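Local atomic coordinates of putative aspartyl-tRNA synthetase (Leishmania major, PDB entry 6OD8), a protein that probably catalyses the ATP-dependent attachment of L-aspartate to tRNA(Asp), releasing AMP and diphosphate. Residues A[95-100]-A[184-189]; A[105-110]-A[132-137]; A[218-223]-A[538-543]. All blocks are in the same frame, centred on the assembly; numbering follows the deposited sequence.

Overall arrangement
The three contacts trace a path from the OB-fold domain to the class II catalytic core. Interactions 1 and 2 are neighbours, with centres about 11 Å apart, and both use one antiparallel strand pair: 95-100 lies on strand 88-100 and 105-110 on strand 104-111. Their chemistry nevertheless differs. Interaction 2 is a buried, sulphur-rich packing of helix 128-136 on the sheet, whereas interaction 1 is a thin, water-bridged surface contact with the short helix 185-189. Interaction 3 lies close to the spatial centre of the chain, its centre about 31 Å from that of interaction 2. Like interaction 2 it is buried and apolar, but it joins a long helix to a loop through branched aliphatic side chains.

Interaction 1: A[95-100]-A[184-189]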
loop_
_atom_site.group_PDB
_atom_site.type_symbol
_atom_site.label_atom_id
_atom_site.label_comp_id
_atom_site.label_asym_id
_atom_site.label_seq_id
_atom_site.Cartn_x
_atom_site.Cartn_y
_atom_site.Cartn_z
ATOM N N VAL A 95 -11.456 20.702 23.217
ATOM C CA VAL A 95 -11.191 21.796 24.147
ATOM C C VAL A 95 -9.696 21.753 24.465
ATOM O O VAL A 95 -9.237 20.894 25.218
ATOM C CB VAL A 95 -12.040 21.675 25.411
ATOM C CG1 VAL A 95 -11.722 22.798 26.383
ATOM C CG2 VAL A 95 -13.550 21.659 25.060
ATOM N N SER A 96 -8.925 22.675 23.883
ATOM C CA SER A 96 -7.498 22.725 24.198
ATOM C C SER A 96 -7.262 23.336 25.568
ATOM O O SER A 96 -6.490 22.803 26.375
ATOM C CB SER A 96 -6.731 23.539 23.151
ATOM O OG SER A 96 -6.566 22.824 21.950
ATOM N N THR A 97 -7.860 24.501 25.808
ATOM C CA THR A 97 -7.786 25.192 27.080
ATOM C C THR A 97 -9.160 25.774 27.375
ATOM O O THR A 97 -9.974 25.983 26.466
ATOM C CB THR A 97 -6.747 26.321 27.079
ATOM O OG1 THR A 97 -7.145 27.318 26.128
ATOM C CG2 THR A 97 -5.357 25.795 26.719
ATOM N N THR A 98 -9.404 26.051 28.651
ATOM C CA THR A 98 -10.642 26.721 29.021
ATOM C C THR A 98 -10.460 27.335 30.396
ATOM O O THR A 98 -9.814 26.744 31.265
ATOM C CB THR A 98 -11.846 25.764 29.007
ATOM O OG1 THR A 98 -13.045 26.503 29.289
ATOM C CG2 THR A 98 -11.665 24.656 30.042
ATOM N N ARG A 99 -11.008 28.532 30.570
ATOM C CA ARG A 99 -10.874 29.246 31.826
ATOM C C ARG A 99 -12.058 30.182 31.975
ATOM O O ARG A 99 -12.665 30.604 30.987
ATOM C CB ARG A 99 -9.565 30.039 31.903
ATOM C CG ARG A 99 -9.486 31.193 30.924
ATOM C CD ARG A 99 -8.188 31.982 31.069
ATOM N NE ARG A 99 -8.145 33.126 30.158
ATOM C CZ ARG A 99 -8.526 34.358 30.484
ATOM N NH1 ARG A 99 -8.975 34.617 31.706
ATOM N NH2 ARG A 99 -8.461 35.334 29.587
ATOM N N LYS A 100 -12.371 30.495 33.226
ATOM C CA LYS A 100 -13.408 31.444 33.590
ATOM C C LYS A 100 -12.748 32.675 34.199
ATOM O O LYS A 100 -11.695 32.580 34.836
ATOM C CB LYS A 100 -14.388 30.802 34.580
ATOM C CG LYS A 100 -15.514 31.700 35.055
ATOM C CD LYS A 100 -15.986 31.299 36.447
ATOM C CE LYS A 100 -16.426 29.852 36.479
ATOM N NZ LYS A 100 -16.819 29.393 37.845
ATOM N N THR A 184 0.508 16.804 29.156
ATOM C CA THR A 184 -0.223 17.858 28.458
ATOM C C THR A 184 0.278 18.013 27.025
ATOM O O THR A 184 1.426 17.679 26.695
ATOM C CB THR A 184 -0.092 19.206 29.173
ATOM O OG1 THR A 184 1.285 19.627 29.127
ATOM C CG2 THR A 184 -0.531 19.095 30.622
ATOM N N LEU A 185 -0.599 18.551 26.172
ATOM C CA LEU A 185 -0.202 18.848 24.798
ATOM C C LEU A 185 0.908 19.881 24.777
ATOM O O LEU A 185 1.868 19.779 23.997
ATOM C CB LEU A 185 -1.414 19.343 24.004
ATOM C CG LEU A 185 -2.371 18.265 23.509
ATOM C CD1 LEU A 185 -3.210 18.836 22.387
ATOM C CD2 LEU A 185 -1.620 17.016 23.044
ATOM N N GLU A 186 0.800 20.875 25.659
ATOM C CA GLU A 186 1.837 21.889 25.804
ATOM C C GLU A 186 3.200 21.261 26.041
ATOM O O GLU A 186 4.176 21.598 25.368
ATOM C CB GLU A 186 1.468 22.824 26.955
ATOM C CG GLU A 186 0.200 23.663 26.694
ATOM C CD GLU A 186 -1.134 22.895 26.801
ATOM O OE1 GLU A 186 -1.175 21.749 27.314
ATOM O OE2 GLU A 186 -2.163 23.464 26.373
ATOM N N ASP A 187 3.289 20.355 27.013
ATOM C CA ASP A 187 4.575 19.750 27.333
ATOM C C ASP A 187 5.054 18.852 26.195
ATOM O O ASP A 187 6.244 18.857 25.851
ATOM C CB ASP A 187 4.477 18.958 28.632
ATOM C CG ASP A 187 4.335 19.847 29.858
ATOM O OD1 ASP A 187 4.421 21.092 29.744
ATOM O OD2 ASP A 187 4.124 19.284 30.945
ATOM N N ALA A 188 4.138 18.089 25.596
ATOM C CA ALA A 188 4.500 17.187 24.507
ATOM C C ALA A 188 4.923 17.938 23.250
ATOM O O ALA A 188 5.594 17.346 22.395
ATOM C CB ALA A 188 3.334 16.246 24.195
ATOM N N SER A 189 4.578 19.229 23.142
ATOM C CA SER A 189 4.893 20.057 21.983
ATOM C C SER A 189 6.148 20.897 22.162
ATOM O O SER A 189 6.592 21.535 21.199
ATOM C CB SER A 189 3.725 20.996 21.669
ATOM O OG SER A 189 2.600 20.258 21.228
HETATM O O HOH W 1 -4.448 22.864 28.294
HETATM O O HOH W 2 -3.573 22.234 24.550
#
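Glu186 leans from the short helix 185-189 toward Thr97 on strand 88-100, and the two side chains cross obliquely: the methyl CG2 of Thr97 lies 4.0 Å from OE2 of Glu186, a loose approach and no polar bond. A bend at chi2 (75°) turns the glutamate chain so that its carboxylate heads for the strand. What joins the segments more firmly is a water that donates on both sides, to Ser96 O at 2.8 Å and to Glu186 OE2 at 3.0 Å. Ser96 and Thr97 form a classic beta bulge opposite Val108, while the hydroxyl of Ser96 is engaged with Arg110 and does not meet Glu186. On the helical side Thr184 is the N-cap, its OG1 accepting from Asp187 N at 3.0 Å, which fixes the first turn that carries Glu186. The contact thus links the OB-fold sheet to a helix in what is probably the hinge leading to the catalytic domain. A carbonyl and a carboxylate that is probably ionised are both acceptors and would not bond each other directly; a shared water supplies the protons, as suits a shallow, solvent-accessible surface where little apolar area is buried.

Interaction 2: A[105-110]-A[132-137]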
loop_
_atom_site.group_PDB
_atom_site.type_symbol
_atom_site.label_atom_id
_atom_site.label_comp_id
_atom_site.label_asym_id
_atom_site.label_seq_id
_atom_site.Cartn_x
_atom_site.Cartn_y
_atom_site.Cartn_z
ATOM N N ALA A 105 -16.244 33.400 29.913
ATOM C CA ALA A 105 -15.450 32.192 29.747
ATOM C C ALA A 105 -14.706 32.267 28.421
ATOM O O ALA A 105 -15.220 32.801 27.436
ATOM C CB ALA A 105 -16.316 30.928 29.781
ATOM N N PHE A 106 -13.488 31.725 28.409
ATOM C CA PHE A 106 -12.587 31.802 27.268
ATOM C C PHE A 106 -12.004 30.426 27.018
ATOM O O PHE A 106 -11.466 29.803 27.940
ATOM C CB PHE A 106 -11.446 32.799 27.505
ATOM C CG PHE A 106 -11.916 34.203 27.748
ATOM C CD1 PHE A 106 -12.034 35.094 26.699
ATOM C CD2 PHE A 106 -12.244 34.627 29.029
ATOM C CE1 PHE A 106 -12.459 36.385 26.918
ATOM C CE2 PHE A 106 -12.673 35.918 29.258
ATOM C CZ PHE A 106 -12.783 36.797 28.200
ATOM N N MET A 107 -12.093 29.973 25.770
ATOM C CA MET A 107 -11.623 28.657 25.381
ATOM C C MET A 107 -10.824 28.774 24.093
ATOM O O MET A 107 -10.995 29.707 23.302
ATOM C CB MET A 107 -12.787 27.672 25.159
ATOM C CG MET A 107 -13.866 27.698 26.230
ATOM S SD MET A 107 -15.250 26.603 25.831
ATOM C CE MET A 107 -14.451 25.013 25.955
ATOM N N VAL A 108 -9.955 27.801 23.885
ATOM C CA VAL A 108 -9.345 27.559 22.586
ATOM C C VAL A 108 -9.850 26.206 22.127
ATOM O O VAL A 108 -9.646 25.201 22.824
ATOM C CB VAL A 108 -7.808 27.575 22.633
ATOM C CG1 VAL A 108 -7.270 27.168 21.268
ATOM C CG2 VAL A 108 -7.286 28.951 23.044
ATOM N N LEU A 109 -10.528 26.187 20.976
ATOM C CA LEU A 109 -11.024 24.960 20.366
ATOM C C LEU A 109 -10.119 24.572 19.203
ATOM O O LEU A 109 -9.630 25.435 18.463
ATOM C CB LEU A 109 -12.472 25.118 19.883
ATOM C CG LEU A 109 -13.449 25.545 20.988
ATOM C CD1 LEU A 109 -14.893 25.669 20.469
ATOM C CD2 LEU A 109 -13.375 24.620 22.193
ATOM N N ARG A 110 -9.913 23.265 19.046
ATOM C CA ARG A 110 -8.868 22.713 18.189
ATOM C C ARG A 110 -9.405 21.533 17.386
ATOM O O ARG A 110 -10.222 20.753 17.882
ATOM C CB ARG A 110 -7.690 22.247 19.054
ATOM C CG ARG A 110 -6.512 21.698 18.326
ATOM C CD ARG A 110 -5.530 21.025 19.281
ATOM N NE ARG A 110 -5.833 19.607 19.497
ATOM C CZ ARG A 110 -6.141 19.063 20.672
ATOM N NH1 ARG A 110 -6.209 19.805 21.782
ATOM N NH2 ARG A 110 -6.396 17.765 20.736
ATOM N N ASP A 132 -19.999 29.185 33.843
ATOM C CA ASP A 132 -19.456 28.233 34.813
ATOM C C ASP A 132 -19.224 26.872 34.180
ATOM O O ASP A 132 -18.199 26.225 34.437
ATOM C CB ASP A 132 -20.402 28.072 36.000
ATOM C CG ASP A 132 -20.624 29.368 36.759
ATOM O OD1 ASP A 132 -19.670 30.168 36.867
ATOM O OD2 ASP A 132 -21.758 29.577 37.246
ATOM N N PHE A 133 -20.185 26.400 33.379
ATOM C CA PHE A 133 -20.031 25.108 32.722
ATOM C C PHE A 133 -18.802 25.096 31.829
ATOM O O PHE A 133 -17.994 24.160 31.877
ATOM C CB PHE A 133 -21.284 24.776 31.912
ATOM C CG PHE A 133 -21.174 23.501 31.135
ATOM C CD1 PHE A 133 -21.239 22.272 31.772
ATOM C CD2 PHE A 133 -21.002 23.530 29.756
ATOM C CE1 PHE A 133 -21.130 21.077 31.041
ATOM C CE2 PHE A 133 -20.899 22.350 29.024
ATOM C CZ PHE A 133 -20.962 21.122 29.668
ATOM N N MET A 134 -18.651 26.126 30.991
ATOM C CA MET A 134 -17.509 26.184 30.085
ATOM C C MET A 134 -16.195 26.170 30.851
ATOM O O MET A 134 -15.242 25.482 30.459
ATOM C CB MET A 134 -17.598 27.427 29.211
ATOM C CG MET A 134 -18.705 27.372 28.205
ATOM S SD MET A 134 -18.960 28.988 27.462
ATOM C CE MET A 134 -17.482 29.105 26.440
ATOM N N GLY A 135 -16.124 26.917 31.953
ATOM C CA GLY A 135 -14.890 26.983 32.715
ATOM C C GLY A 135 -14.440 25.653 33.287
ATOM O O GLY A 135 -13.244 25.471 33.534
ATOM N N GLN A 136 -15.363 24.712 33.498
ATOM C CA GLN A 136 -15.018 23.453 34.150
ATOM C C GLN A 136 -14.943 22.252 33.206
ATOM O O GLN A 136 -14.702 21.135 33.680
ATOM C CB GLN A 136 -16.005 23.167 35.299
ATOM C CG GLN A 136 -17.463 22.951 34.881
ATOM C CD GLN A 136 -17.708 21.549 34.343
ATOM O OE1 GLN A 136 -17.484 20.557 35.045
ATOM N NE2 GLN A 136 -18.137 21.460 33.082
ATOM N N ILE A 137 -15.153 22.432 31.897
ATOM C CA ILE A 137 -14.994 21.316 30.969
ATOM C C ILE A 137 -13.549 20.839 31.021
ATOM O O ILE A 137 -12.612 21.645 31.056
ATOM C CB ILE A 137 -15.397 21.726 29.540
ATOM C CG1 ILE A 137 -16.847 22.226 29.528
ATOM C CG2 ILE A 137 -15.233 20.572 28.555
ATOM C CD1 ILE A 137 -17.349 22.721 28.183
#
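Met107 and Met134 meet at about a right angle, one from the strand and one from the helix, with the sulphur SD of Met107 only 3.4 Å from the methyl CE of Met134. That methyl also lies 3.9 Å from CG of Met107, so it rests against the middle of the strand methionine. Both thioethers are extended at chi2 and turn at chi3; in Met134 this last turn (72°) also brings CE back to the methyl of Ala105. Ala105 CB sits 3.8 Å from Met134 CB; the small alanine, and the lack of a side chain on Gly135, are consistent with the close approach of strand and helix here. Farther along, CE of Met107 makes a looser contact with CD1 of Ile137, at 4.3 Å. A second shell holds the chain around Gln136. Gln136 folds its amide back so that NE2 donates to Phe133 O at 3.0 Å, in the carbonyl plane and on a lone pair, with an N-H...O angle of 157°; the same oxygen accepts from Gln136 N. Ile137, just beyond, lays CG1 over the rim of one face of the Phe133 ring, 4.1 Å above its plane. Thr98 OG1 bonds to Met134 O, tying the helix to strand 88-100 as well. In the OB fold a helix between the third and fourth strands closes one end of the barrel, and helix 128-136 fits that place: Met134 also touches Ala120 of strand 114-121, and Met107, Met134 and Ile137 converge on Ile171 of strand 170-173.

Interaction 3: A[218-223]-A[538-543]; sequences GAIFRL and LGLSNV
Leu538 and Ile220 give up the most area in this contact, followed by Leu540. Leu538, just before the Schellman turn, points toward helix 215-237 and sets both its methyls against it: CD1 is shared between CG1 of Ile220 and CD1 of Leu223, at 4.1 Å from each, while CD2 lies against CD1 of Leu223 at 4.0 Å, so the leucine bears on two residues three positions apart on the helix. Ile220 does not aim its CB straight at the other segment, but its long branch is extended (chi2 170°), which carries CD1 out to CD1 of Leu540. These two methyls meet tip to tip at 3.7 Å, the closest approach between the segments. Leu538 and Leu540 can face the same helix because the chain turns sharply between them. Gly539, with positive phi, is the C-prime residue of a Schellman motif in which Leu540 N bonds back to Met535 O. The sequence and topology are consistent with helix 215-237 belonging to class II motif 1 and helix 530-538 to motif 3, so the contact would join elements of the catalytic core that are far apart in sequence. Val352 of helix 346-353 and Val534 add to the apolar surroundings of Ile220. With no hydrogen bond between the segments, cohesion rests on the burial of aliphatic surface and the fit of methyl against methyl.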
loop_
_atom_site.group_PDB
_atom_site.type_symbol
_atom_site.label_atom_id
_atom_site.label_comp_id
_atom_site.label_asym_id
_atom_site.label_seq_id
_atom_site.Cartn_x
_atom_site.Cartn_y
_atom_site.Cartn_z
ATOM N N GLY A 218 1.317 14.980 14.415
ATOM C CA GLY A 218 0.329 14.889 13.357
ATOM C C GLY A 218 0.903 15.173 11.981
ATOM O O GLY A 218 0.580 14.477 11.014
ATOM N N ALA A 219 1.781 16.182 11.876
ATOM C CA ALA A 219 2.363 16.526 10.576
ATOM C C ALA A 219 3.287 15.431 10.084
ATOM O O ALA A 219 3.329 15.142 8.880
ATOM C CB ALA A 219 3.124 17.860 10.652
ATOM N N ILE A 220 4.064 14.835 10.986
ATOM C CA ILE A 220 4.951 13.741 10.571
ATOM C C ILE A 220 4.165 12.635 9.881
ATOM O O ILE A 220 4.582 12.109 8.839
ATOM C CB ILE A 220 5.732 13.201 11.780
ATOM C CG1 ILE A 220 6.755 14.230 12.251
ATOM C CG2 ILE A 220 6.394 11.890 11.444
ATOM C CD1 ILE A 220 7.397 13.873 13.605
ATOM N N PHE A 221 3.004 12.276 10.426
ATOM C CA PHE A 221 2.320 11.128 9.845
ATOM C C PHE A 221 1.484 11.496 8.629
ATOM O O PHE A 221 1.264 10.635 7.776
ATOM C CB PHE A 221 1.507 10.422 10.928
ATOM C CG PHE A 221 2.395 9.721 11.912
ATOM C CD1 PHE A 221 2.613 10.245 13.166
ATOM C CD2 PHE A 221 3.082 8.572 11.529
ATOM C CE1 PHE A 221 3.471 9.613 14.052
ATOM C CE2 PHE A 221 3.954 7.944 12.396
ATOM C CZ PHE A 221 4.141 8.467 13.670
ATOM N N ARG A 222 1.064 12.753 8.497
ATOM C CA ARG A 222 0.540 13.202 7.211
ATOM C C ARG A 222 1.620 13.123 6.130
ATOM O O ARG A 222 1.348 12.705 4.997
ATOM C CB ARG A 222 0.001 14.626 7.330
ATOM C CG ARG A 222 -1.267 14.731 8.215
ATOM C CD ARG A 222 -1.680 16.186 8.406
ATOM N NE ARG A 222 -2.014 16.768 7.116
ATOM C CZ ARG A 222 -3.245 16.796 6.607
ATOM N NH1 ARG A 222 -4.265 16.293 7.294
ATOM N NH2 ARG A 222 -3.456 17.335 5.410
ATOM N N LEU A 223 2.847 13.541 6.456
ATOM C CA LEU A 223 3.932 13.434 5.475
ATOM C C LEU A 223 4.277 11.981 5.176
ATOM O O LEU A 223 4.553 11.635 4.027
ATOM C CB LEU A 223 5.175 14.193 5.965
ATOM C CG LEU A 223 4.962 15.708 6.049
ATOM C CD1 LEU A 223 6.108 16.347 6.832
ATOM C CD2 LEU A 223 4.854 16.307 4.652
ATOM N N LEU A 538 13.270 14.612 7.318
ATOM C CA LEU A 538 12.948 15.641 8.294
ATOM C C LEU A 538 14.049 15.844 9.324
ATOM O O LEU A 538 13.925 16.732 10.178
ATOM C CB LEU A 538 11.647 15.271 9.015
ATOM C CG LEU A 538 10.379 15.250 8.154
ATOM C CD1 LEU A 538 9.163 14.714 8.973
ATOM C CD2 LEU A 538 10.056 16.642 7.606
ATOM N N GLY A 539 15.089 15.014 9.295
ATOM C CA GLY A 539 16.161 15.112 10.270
ATOM C C GLY A 539 15.764 14.798 11.696
ATOM O O GLY A 539 16.327 15.387 12.623
ATOM N N LEU A 540 14.811 13.885 11.902
ATOM C CA LEU A 540 14.327 13.570 13.242
ATOM C C LEU A 540 15.369 12.783 14.033
ATOM O O LEU A 540 16.173 12.044 13.471
ATOM C CB LEU A 540 13.021 12.759 13.156
ATOM C CG LEU A 540 11.878 13.434 12.403
ATOM C CD1 LEU A 540 10.622 12.530 12.349
ATOM C CD2 LEU A 540 11.589 14.774 13.085
ATOM N N SER A 541 15.315 12.906 15.361
ATOM C CA SER A 541 16.330 12.290 16.213
ATOM C C SER A 541 16.110 10.800 16.446
ATOM O O SER A 541 17.039 10.112 16.889
ATOM C CB SER A 541 16.364 12.981 17.578
ATOM O OG SER A 541 15.128 12.754 18.237
ATOM N N ASN A 542 14.912 10.286 16.179
ATOM C CA ASN A 542 14.566 8.925 16.572
ATOM C C ASN A 542 13.539 8.386 15.597
ATOM O O ASN A 542 12.524 9.043 15.346
ATOM C CB ASN A 542 13.997 8.877 18.010
ATOM C CG ASN A 542 14.024 7.482 18.598
ATOM O OD1 ASN A 542 13.427 6.548 18.052
ATOM N ND2 ASN A 542 14.787 7.315 19.679
ATOM N N VAL A 543 13.787 7.179 15.083
ATOM C CA VAL A 543 12.898 6.592 14.088
ATOM C C VAL A 543 11.502 6.342 14.655
ATOM O O VAL A 543 10.535 6.250 13.887
ATOM C CB VAL A 543 13.518 5.290 13.534
ATOM C CG1 VAL A 543 13.530 4.199 14.598
ATOM C CG2 VAL A 543 12.779 4.837 12.272
#